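Long-range contacts in ribonucleoside-diphosphate reductase, alpha chain (Actinobacillus ureae ATCC 25976, PDB 6DQX), which probably reduces ribonucleoside diphosphates to deoxyribonucleotides, as the catalytic subunit of a class Id ribonucleotide reductase: residues Leu53-Glu61 with Tyr72-Met80; Asp517-Pro528 with Lys548-Ala558. All coordinates share one frame; numbering follows the deposited sequence.

Interaction 1: Leu53-Glu61 with Tyr72-Met80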
loop_
_atom_site.group_PDB
_atom_site.type_symbol
_atom_site.label_atom_id
_atom_site.label_comp_id
_atom_site.label_asym_id
_atom_site.label_seq_id
_atom_site.Cartn_x
_atom_site.Cartn_y
_atom_site.Cartn_z
ATOM N N LEU A 53 26.773 27.679 10.311
ATOM C CA LEU A 53 26.495 28.980 10.917
ATOM C C LEU A 53 25.470 29.763 10.121
ATOM O O LEU A 53 24.591 30.378 10.683
ATOM C CB LEU A 53 27.782 29.816 11.082
ATOM C CG LEU A 53 28.799 29.364 12.129
ATOM C CD1 LEU A 53 30.133 30.112 11.989
ATOM C CD2 LEU A 53 28.211 29.538 13.528
ATOM N N GLU A 54 25.589 29.752 8.798
ATOM C CA GLU A 54 24.634 30.429 7.932
ATOM C C GLU A 54 23.211 29.900 8.147
ATOM O O GLU A 54 22.236 30.650 8.202
ATOM C CB GLU A 54 25.090 30.189 6.494
ATOM C CG GLU A 54 24.331 30.879 5.419
ATOM C CD GLU A 54 25.078 30.782 4.101
ATOM O OE1 GLU A 54 25.795 29.769 3.856
ATOM O OE2 GLU A 54 24.954 31.732 3.321
ATOM N N ARG A 55 23.112 28.591 8.243
ATOM C CA ARG A 55 21.832 27.939 8.496
ATOM C C ARG A 55 21.227 28.390 9.847
ATOM O O ARG A 55 20.030 28.691 9.920
ATOM C CB ARG A 55 22.032 26.422 8.436
ATOM C CG ARG A 55 20.777 25.580 8.556
ATOM C CD ARG A 55 19.850 25.700 7.375
ATOM N NE ARG A 55 18.592 25.018 7.675
ATOM C CZ ARG A 55 17.364 25.481 7.481
ATOM N NH1 ARG A 55 17.140 26.656 6.924
ATOM N NH2 ARG A 55 16.326 24.725 7.855
ATOM N N ILE A 56 22.054 28.490 10.882
ATOM C CA ILE A 56 21.555 28.883 12.214
ATOM C C ILE A 56 21.015 30.307 12.182
ATOM O O ILE A 56 19.947 30.595 12.710
ATOM C CB ILE A 56 22.629 28.716 13.303
ATOM C CG1 ILE A 56 22.988 27.233 13.483
ATOM C CG2 ILE A 56 22.188 29.344 14.614
ATOM C CD1 ILE A 56 24.347 27.032 14.124
ATOM N N ARG A 57 21.773 31.211 11.571
ATOM C CA ARG A 57 21.301 32.567 11.391
ATOM C C ARG A 57 19.984 32.636 10.623
ATOM O O ARG A 57 19.099 33.404 10.998
ATOM C CB ARG A 57 22.382 33.419 10.675
ATOM C CG ARG A 57 21.952 34.862 10.389
ATOM C CD ARG A 57 22.076 35.713 11.650
ATOM N NE ARG A 57 23.477 36.113 11.912
ATOM C CZ ARG A 57 23.960 36.544 13.090
ATOM N NH1 ARG A 57 23.185 36.646 14.183
ATOM N NH2 ARG A 57 25.247 36.866 13.190
ATOM N N PHE A 58 19.871 31.896 9.512
ATOM C CA PHE A 58 18.647 31.881 8.725
ATOM C C PHE A 58 17.459 31.392 9.566
ATOM O O PHE A 58 16.386 31.968 9.516
ATOM C CB PHE A 58 18.786 30.991 7.487
ATOM C CG PHE A 58 17.523 30.871 6.690
ATOM C CD1 PHE A 58 17.193 31.830 5.742
ATOM C CD2 PHE A 58 16.650 29.808 6.898
ATOM C CE1 PHE A 58 16.026 31.718 5.001
ATOM C CE2 PHE A 58 15.482 29.694 6.173
ATOM C CZ PHE A 58 15.159 30.654 5.231
ATOM N N ILE A 59 17.679 30.328 10.328
ATOM C CA ILE A 59 16.604 29.761 11.186
ATOM C C ILE A 59 16.131 30.800 12.212
ATOM O O ILE A 59 14.917 31.014 12.371
ATOM C CB ILE A 59 17.090 28.469 11.872
ATOM C CG1 ILE A 59 17.178 27.356 10.845
ATOM C CG2 ILE A 59 16.175 28.078 13.045
ATOM C CD1 ILE A 59 17.897 26.109 11.317
ATOM N N ALA A 60 17.090 31.454 12.877
ATOM C CA ALA A 60 16.794 32.502 13.872
ATOM C C ALA A 60 16.006 33.655 13.260
ATOM O O ALA A 60 15.010 34.108 13.825
ATOM C CB ALA A 60 18.079 33.050 14.462
ATOM N N GLU A 61 16.464 34.141 12.101
ATOM C CA GLU A 61 15.806 35.280 11.449
ATOM C C GLU A 61 14.434 34.891 10.914
ATOM O O GLU A 61 13.506 35.688 10.951
ATOM C CB GLU A 61 16.680 35.850 10.315
ATOM C CG GLU A 61 17.968 36.502 10.798
ATOM C CD GLU A 61 17.764 37.830 11.531
ATOM O OE1 GLU A 61 16.688 38.467 11.400
ATOM O OE2 GLU A 61 18.694 38.233 12.264
ATOM N N TYR A 72 14.012 38.931 18.667
ATOM C CA TYR A 72 13.907 37.496 18.893
ATOM C C TYR A 72 15.098 36.718 18.307
ATOM O O TYR A 72 15.678 35.867 18.991
ATOM C CB TYR A 72 12.567 36.955 18.384
ATOM C CG TYR A 72 12.449 35.479 18.644
ATOM C CD1 TYR A 72 11.967 34.998 19.861
ATOM C CD2 TYR A 72 12.875 34.553 17.688
ATOM C CE1 TYR A 72 11.887 33.623 20.092
ATOM C CE2 TYR A 72 12.806 33.195 17.928
ATOM C CZ TYR A 72 12.303 32.743 19.136
ATOM O OH TYR A 72 12.249 31.395 19.382
ATOM N N ALA A 73 15.446 37.001 17.045
ATOM C CA ALA A 73 16.526 36.292 16.349
ATOM C C ALA A 73 17.841 36.332 17.108
ATOM O O ALA A 73 18.502 35.303 17.253
ATOM C CB ALA A 73 16.720 36.844 14.941
ATOM N N ASP A 74 18.215 37.508 17.603
ATOM C CA ASP A 74 19.469 37.642 18.342
ATOM C C ASP A 74 19.441 36.878 19.673
ATOM O O ASP A 74 20.460 36.307 20.071
ATOM C CB ASP A 74 19.853 39.118 18.558
ATOM C CG ASP A 74 20.309 39.801 17.270
ATOM O OD1 ASP A 74 20.685 39.121 16.283
ATOM O OD2 ASP A 74 20.269 41.039 17.242
ATOM N N LYS A 75 18.276 36.822 20.307
ATOM C CA LYS A 75 18.114 36.002 21.531
ATOM C C LYS A 75 18.263 34.530 21.211
ATOM O O LYS A 75 19.050 33.837 21.843
ATOM C CB LYS A 75 16.776 36.249 22.206
ATOM C CG LYS A 75 16.787 37.407 23.185
ATOM C CD LYS A 75 15.534 37.448 24.055
ATOM C CE LYS A 75 15.492 36.335 25.103
ATOM N NZ LYS A 75 16.407 36.523 26.276
ATOM N N PHE A 76 17.517 34.064 20.200
ATOM C CA PHE A 76 17.638 32.670 19.773
ATOM C C PHE A 76 19.070 32.332 19.345
ATOM O O PHE A 76 19.619 31.297 19.736
ATOM C CB PHE A 76 16.634 32.403 18.650
ATOM C CG PHE A 76 16.631 30.992 18.159
ATOM C CD1 PHE A 76 17.460 30.614 17.118
ATOM C CD2 PHE A 76 15.725 30.066 18.666
ATOM C CE1 PHE A 76 17.453 29.312 16.639
ATOM C CE2 PHE A 76 15.699 28.769 18.182
ATOM C CZ PHE A 76 16.551 28.396 17.159
ATOM N N TYR A 77 19.692 33.216 18.561
ATOM C CA TYR A 77 21.068 33.012 18.108
ATOM C C TYR A 77 22.049 32.923 19.286
ATOM O O TYR A 77 22.904 32.023 19.324
ATOM C CB TYR A 77 21.479 34.129 17.130
ATOM C CG TYR A 77 22.795 33.882 16.419
ATOM C CD1 TYR A 77 22.854 33.083 15.274
ATOM C CD2 TYR A 77 23.977 34.447 16.880
ATOM C CE1 TYR A 77 24.056 32.865 14.617
ATOM C CE2 TYR A 77 25.189 34.229 16.226
ATOM C CZ TYR A 77 25.213 33.437 15.090
ATOM O OH TYR A 77 26.397 33.215 14.426
ATOM N N HIS A 78 21.873 33.800 20.274
ATOM C CA HIS A 78 22.708 33.789 21.479
ATOM C C HIS A 78 22.635 32.464 22.207
ATOM O O HIS A 78 23.663 31.860 22.546
ATOM C CB HIS A 78 22.366 34.945 22.446
ATOM C CG HIS A 78 23.128 34.882 23.737
ATOM N ND1 HIS A 78 24.492 35.070 23.805
ATOM C CD2 HIS A 78 22.723 34.617 25.004
ATOM C CE1 HIS A 78 24.894 34.922 25.058
ATOM N NE2 HIS A 78 23.840 34.645 25.803
ATOM N N TYR A 79 21.417 31.985 22.439
ATOM C CA TYR A 79 21.272 30.710 23.103
ATOM C C TYR A 79 21.842 29.540 22.304
ATOM O O TYR A 79 22.488 28.635 22.897
ATOM C CB TYR A 79 19.817 30.488 23.515
ATOM C CG TYR A 79 19.308 31.480 24.550
ATOM C CD1 TYR A 79 20.116 31.915 25.620
ATOM C CD2 TYR A 79 18.002 31.960 24.487
ATOM C CE1 TYR A 79 19.631 32.804 26.575
ATOM C CE2 TYR A 79 17.514 32.849 25.430
ATOM C CZ TYR A 79 18.319 33.269 26.467
ATOM O OH TYR A 79 17.808 34.140 27.404
ATOM N N MET A 80 21.676 29.568 20.977
ATOM C CA MET A 80 22.380 28.607 20.125
ATOM C C MET A 80 23.883 28.681 20.333
ATOM O O MET A 80 24.569 27.638 20.477
ATOM C CB MET A 80 22.033 28.804 18.633
ATOM C CG MET A 80 20.608 28.428 18.255
ATOM S SD MET A 80 20.305 26.652 18.263
ATOM C CE MET A 80 21.159 26.180 16.760
HETATM O O HOH W 1 20.356 36.751 14.392
#
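Arg57 lays its guanidinium flat over one face of the Tyr77 ring, a cation-pi stack with CZ of Arg57 3.9 Å from the ring centroid of Tyr77 and the two planes 20° apart. NH1 sits over the ring centre. The arginine gets there by folding back: its chain is bent at both chi2 and chi3, which turns the planar group toward the neighbouring helix. A water at the edge of the guanidinium, in its plane, accepts from Arg57 NH1 at 2.8 Å and donates to both Glu61 OE2 and Asp74 OD1. The two carboxylates, 4.6 Å apart between those oxygens, thus share one water beside a cation, which should ease their repulsion. Beside this water-bridged cluster the helices 52-67 and 72-82 form a helical hairpin; the axes of segments 53-61 and 72-80 come within 8.5 Å, their N-to-C directions 140° apart. Two alanines allow the approach: Ala73 CB rests 3.4 Å from Ala60 O, and Ala60 CB packs on Phe76 CD1. Farther along, Ile56 sends CG2 to Tyr77 CD1 and CG1 to the methyl CE of Met80, whose chain curls at chi2 and chi3. Phe76 reaches Ile59 CG2 and also meets Phe315 of helix 308-327 and Phe85.

Interaction 2: Asp517-Pro528 with Lys548-Ala558; sequences DQGQSINIMVHP and KSIYYQYSMSA
Asn523 holds CG anti to its carbonyl carbon (chi1 -66°), while Tyr551 swings CG away from its own backbone N (chi1 -165°), and the two side chains end up side by side, pointing the same way. Amide and ring planes are 19° apart. They sit at the start of a parallel pairing in a beta-alpha-beta unit, strand 524-525, helix 532-544 and strand 549-554, within the barrel domain. Asn523 OD1 accepts from Tyr552 N at 2.9 Å, in the carbonyl plane, while its ND2 donates to Glu432, so both ends of the amide are held and its flip is fixed. Backbone bonds follow: Tyr551 N to Ile522 O, Ile524 N to Tyr552 O, Tyr554 N to Ile524 O and Val526 N to Tyr554 O. Ile524, Val526 and Gln553 face helix 532-544, and Gln553 CG lies 4.2 Å from both Ile524 CG1 and Val526 CG2; Met525 and Tyr554 lie on the other face. Where the two segments separate near Gln520 and Ser549, two waters bridge them. Beyond the strands, Met556 tucks its methyl CE 3.6 Å from His527 N. At the far end the extended Lys548 hydrogen-bonds through NZ to Gln518 O at 2.8 Å, the nitrogen lying out of the carbonyl plane.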
loop_
_atom_site.group_PDB
_atom_site.type_symbol
_atom_site.label_atom_id
_atom_site.label_comp_id
_atom_site.label_asym_id
_atom_site.label_seq_id
_atom_site.Cartn_x
_atom_site.Cartn_y
_atom_site.Cartn_z
ATOM N N ASP A 517 4.107 16.435 30.356
ATOM C CA ASP A 517 2.749 16.170 29.897
ATOM C C ASP A 517 2.626 15.086 28.794
ATOM O O ASP A 517 1.553 14.500 28.651
ATOM C CB ASP A 517 1.972 17.482 29.586
ATOM C CG ASP A 517 2.697 18.407 28.617
ATOM O OD1 ASP A 517 3.703 17.987 28.005
ATOM O OD2 ASP A 517 2.238 19.576 28.445
ATOM N N GLN A 518 3.689 14.825 28.046
ATOM C CA GLN A 518 3.745 13.652 27.179
ATOM C C GLN A 518 4.544 12.557 27.893
ATOM O O GLN A 518 4.293 12.267 29.088
ATOM C CB GLN A 518 4.270 14.008 25.790
ATOM C CG GLN A 518 3.486 15.096 25.047
ATOM C CD GLN A 518 3.671 14.984 23.538
ATOM O OE1 GLN A 518 3.330 13.958 22.939
ATOM N NE2 GLN A 518 4.262 15.996 22.931
ATOM N N GLY A 519 5.472 11.926 27.191
ATOM C CA GLY A 519 6.181 10.771 27.740
ATOM C C GLY A 519 7.664 10.849 27.604
ATOM O O GLY A 519 8.260 11.935 27.367
ATOM N N GLN A 520 8.296 9.686 27.769
ATOM C CA GLN A 520 9.719 9.604 27.785
ATOM C C GLN A 520 10.202 8.308 27.124
ATOM O O GLN A 520 9.696 7.249 27.451
ATOM C CB GLN A 520 10.256 9.591 29.248
ATOM C CG GLN A 520 9.807 10.729 30.126
ATOM C CD GLN A 520 10.298 10.499 31.547
ATOM O OE1 GLN A 520 11.520 10.424 31.773
ATOM N NE2 GLN A 520 9.378 10.301 32.482
ATOM N N SER A 521 11.158 8.418 26.200
ATOM C CA SER A 521 11.765 7.225 25.570
ATOM C C SER A 521 12.799 6.651 26.496
ATOM O O SER A 521 13.880 7.216 26.635
ATOM C CB SER A 521 12.423 7.575 24.229
ATOM O OG SER A 521 11.488 8.265 23.440
ATOM N N ILE A 522 12.453 5.554 27.139
ATOM C CA ILE A 522 13.272 4.972 28.158
ATOM C C ILE A 522 13.751 3.601 27.704
ATOM O O ILE A 522 12.962 2.641 27.620
ATOM C CB ILE A 522 12.521 4.894 29.493
ATOM C CG1 ILE A 522 12.146 6.313 29.950
ATOM C CG2 ILE A 522 13.321 4.088 30.527
ATOM C CD1 ILE A 522 13.309 7.226 30.362
ATOM N N ASN A 523 15.048 3.549 27.470
ATOM C CA ASN A 523 15.784 2.297 27.216
ATOM C C ASN A 523 16.342 1.742 28.515
ATOM O O ASN A 523 16.617 2.483 29.450
ATOM C CB ASN A 523 16.945 2.557 26.245
ATOM C CG ASN A 523 16.475 2.943 24.847
ATOM O OD1 ASN A 523 15.532 2.357 24.338
ATOM N ND2 ASN A 523 17.147 3.917 24.223
ATOM N N ILE A 524 16.520 0.425 28.565
ATOM C CA ILE A 524 17.246 -0.205 29.670
ATOM C C ILE A 524 18.259 -1.163 29.048
ATOM O O ILE A 524 18.138 -1.534 27.870
ATOM C CB ILE A 524 16.329 -0.954 30.664
ATOM C CG1 ILE A 524 15.546 -2.082 29.993
ATOM C CG2 ILE A 524 15.352 0.003 31.344
ATOM C CD1 ILE A 524 14.846 -2.989 30.987
ATOM N N MET A 525 19.244 -1.543 29.849
ATOM C CA MET A 525 20.310 -2.424 29.412
ATOM C C MET A 525 20.442 -3.524 30.440
ATOM O O MET A 525 20.635 -3.249 31.637
ATOM C CB MET A 525 21.609 -1.654 29.266
ATOM C CG MET A 525 22.664 -2.421 28.487
ATOM S SD MET A 525 24.133 -1.433 28.205
ATOM C CE MET A 525 23.721 -0.534 26.704
ATOM N N VAL A 526 20.362 -4.764 29.964
ATOM C CA VAL A 526 20.203 -5.928 30.818
ATOM C C VAL A 526 21.165 -7.032 30.345
ATOM O O VAL A 526 21.265 -7.309 29.144
ATOM C CB VAL A 526 18.740 -6.413 30.782
ATOM C CG1 VAL A 526 18.537 -7.648 31.650
ATOM C CG2 VAL A 526 17.797 -5.295 31.232
ATOM N N HIS A 527 21.870 -7.640 31.299
ATOM C CA HIS A 527 22.790 -8.747 31.027
ATOM C C HIS A 527 21.978 -9.960 30.529
ATOM O O HIS A 527 20.921 -10.263 31.096
ATOM C CB HIS A 527 23.554 -9.087 32.313
ATOM C CG HIS A 527 24.776 -9.933 32.110
ATOM N ND1 HIS A 527 24.726 -11.205 31.588
ATOM C CD2 HIS A 527 26.075 -9.704 32.411
ATOM C CE1 HIS A 527 25.944 -11.713 31.539
ATOM N NE2 HIS A 527 26.782 -10.821 32.035
ATOM N N PRO A 528 22.447 -10.657 29.465
ATOM C CA PRO A 528 21.686 -11.836 28.964
ATOM C C PRO A 528 21.488 -12.981 29.991
ATOM O O PRO A 528 20.541 -13.753 29.881
ATOM C CB PRO A 528 22.526 -12.313 27.770
ATOM C CG PRO A 528 23.903 -11.783 28.035
ATOM C CD PRO A 528 23.674 -10.442 28.676
ATOM N N LYS A 548 4.661 5.609 31.259
ATOM C CA LYS A 548 3.675 5.476 30.164
ATOM C C LYS A 548 4.187 4.547 29.057
ATOM O O LYS A 548 3.377 4.031 28.250
ATOM C CB LYS A 548 3.319 6.841 29.595
ATOM C CG LYS A 548 2.814 7.821 30.632
ATOM C CD LYS A 548 2.725 9.221 30.053
ATOM C CE LYS A 548 2.056 10.160 31.003
ATOM N NZ LYS A 548 1.954 11.563 30.516
ATOM N N SER A 549 5.498 4.319 29.013
ATOM C CA SER A 549 6.096 3.457 27.991
ATOM C C SER A 549 7.467 2.953 28.385
ATOM O O SER A 549 8.098 3.479 29.316
ATOM C CB SER A 549 6.198 4.189 26.640
ATOM O OG SER A 549 7.029 5.340 26.739
ATOM N N ILE A 550 7.903 1.910 27.700
ATOM C CA ILE A 550 9.288 1.465 27.683
ATOM C C ILE A 550 9.660 1.298 26.208
ATOM O O ILE A 550 8.845 0.815 25.414
ATOM C CB ILE A 550 9.505 0.123 28.428
ATOM C CG1 ILE A 550 9.296 0.273 29.942
ATOM C CG2 ILE A 550 10.892 -0.431 28.149
ATOM C CD1 ILE A 550 10.363 1.073 30.649
ATOM N N TYR A 551 10.886 1.673 25.864
ATOM C CA TYR A 551 11.396 1.634 24.495
ATOM C C TYR A 551 12.159 0.309 24.259
ATOM O O TYR A 551 11.508 -0.717 24.269
ATOM C CB TYR A 551 12.217 2.894 24.248
ATOM C CG TYR A 551 12.561 3.275 22.819
ATOM C CD1 TYR A 551 11.813 2.833 21.727
ATOM C CD2 TYR A 551 13.632 4.124 22.573
ATOM C CE1 TYR A 551 12.150 3.230 20.433
ATOM C CE2 TYR A 551 13.956 4.533 21.309
ATOM C CZ TYR A 551 13.220 4.073 20.245
ATOM O OH TYR A 551 13.573 4.485 18.998
ATOM N N TYR A 552 13.470 0.323 24.022
ATOM C CA TYR A 552 14.268 -0.897 23.760
ATOM C C TYR A 552 14.838 -1.528 25.021
ATOM O O TYR A 552 15.240 -0.826 25.945
ATOM C CB TYR A 552 15.501 -0.577 22.889
ATOM C CG TYR A 552 15.253 -0.526 21.423
ATOM C CD1 TYR A 552 15.375 -1.683 20.635
ATOM C CD2 TYR A 552 14.920 0.690 20.791
ATOM C CE1 TYR A 552 15.158 -1.633 19.259
ATOM C CE2 TYR A 552 14.686 0.752 19.414
ATOM C CZ TYR A 552 14.799 -0.406 18.652
ATOM O OH TYR A 552 14.568 -0.343 17.291
ATOM N N GLN A 553 14.940 -2.857 25.021
ATOM C CA GLN A 553 15.729 -3.554 26.017
ATOM C C GLN A 553 16.987 -3.949 25.297
ATOM O O GLN A 553 16.942 -4.801 24.396
ATOM C CB GLN A 553 14.984 -4.771 26.542
ATOM C CG GLN A 553 15.712 -5.539 27.636
ATOM C CD GLN A 553 15.039 -6.844 27.967
ATOM O OE1 GLN A 553 13.832 -6.891 28.252
ATOM N NE2 GLN A 553 15.823 -7.923 27.973
ATOM N N TYR A 554 18.079 -3.264 25.624
ATOM C CA TYR A 554 19.383 -3.578 25.073
ATOM C C TYR A 554 20.016 -4.714 25.846
ATOM O O TYR A 554 19.667 -4.989 27.000
ATOM C CB TYR A 554 20.303 -2.363 25.091
ATOM C CG TYR A 554 19.901 -1.270 24.140
ATOM C CD1 TYR A 554 19.680 -1.550 22.787
ATOM C CD2 TYR A 554 19.763 0.061 24.571
ATOM C CE1 TYR A 554 19.314 -0.552 21.897
ATOM C CE2 TYR A 554 19.409 1.071 23.675
ATOM C CZ TYR A 554 19.178 0.751 22.341
ATOM O OH TYR A 554 18.816 1.715 21.425
ATOM N N SER A 555 20.949 -5.375 25.187
ATOM C CA SER A 555 21.737 -6.431 25.792
ATOM C C SER A 555 23.171 -5.935 25.973
ATOM O O SER A 555 23.502 -4.822 25.573
ATOM C CB SER A 555 21.710 -7.661 24.895
ATOM O OG SER A 555 22.389 -8.725 25.526
ATOM N N MET A 556 24.000 -6.759 26.607
ATOM C CA MET A 556 25.459 -6.544 26.697
ATOM C C MET A 556 26.149 -7.895 26.455
ATOM O O MET A 556 25.462 -8.918 26.327
ATOM C CB MET A 556 25.846 -5.952 28.066
ATOM C CG MET A 556 25.247 -6.684 29.263
ATOM S SD MET A 556 25.660 -6.030 30.895
ATOM C CE MET A 556 24.238 -4.991 31.216
ATOM N N SER A 557 27.487 -7.899 26.381
ATOM C CA SER A 557 28.279 -9.144 26.216
ATOM C C SER A 557 28.469 -9.875 27.550
ATOM O O SER A 557 28.566 -9.231 28.596
ATOM C CB SER A 557 29.645 -8.831 25.610
ATOM O OG SER A 557 29.498 -8.004 24.474
ATOM N N ALA A 558 28.544 -11.212 27.506
ATOM C CA ALA A 558 28.550 -12.047 28.730
ATOM C C ALA A 558 29.873 -12.009 29.498
ATOM O O ALA A 558 30.860 -11.436 29.040
ATOM C CB ALA A 558 28.184 -13.488 28.395
HETATM O O HOH W 2 6.461 7.597 28.226
HETATM O O HOH W 3 8.734 6.155 29.901
#

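How the interactions relate
Following the chain from the N terminus, interaction 1 comes first: helix 52-67 runs out, a short turn reverses it, and helix 72-82 returns against it, closing a local hairpin. Several hundred residues later, interaction 2 closes a longer loop, in which helix 532-544 carries the chain from strand 524-525 back to strand 549-554. The two contacts are in series and neither nest nor cross. The centres of interaction 1 and interaction 2 are about 35 Å apart, on opposite sides of the chain's centre. The nearest atoms of interaction 1 and interaction 2 are about 18 Å apart. Interaction 1 joins two helices far from the centre, and interaction 2 joins neighbouring strands of the barrel domain's sheet.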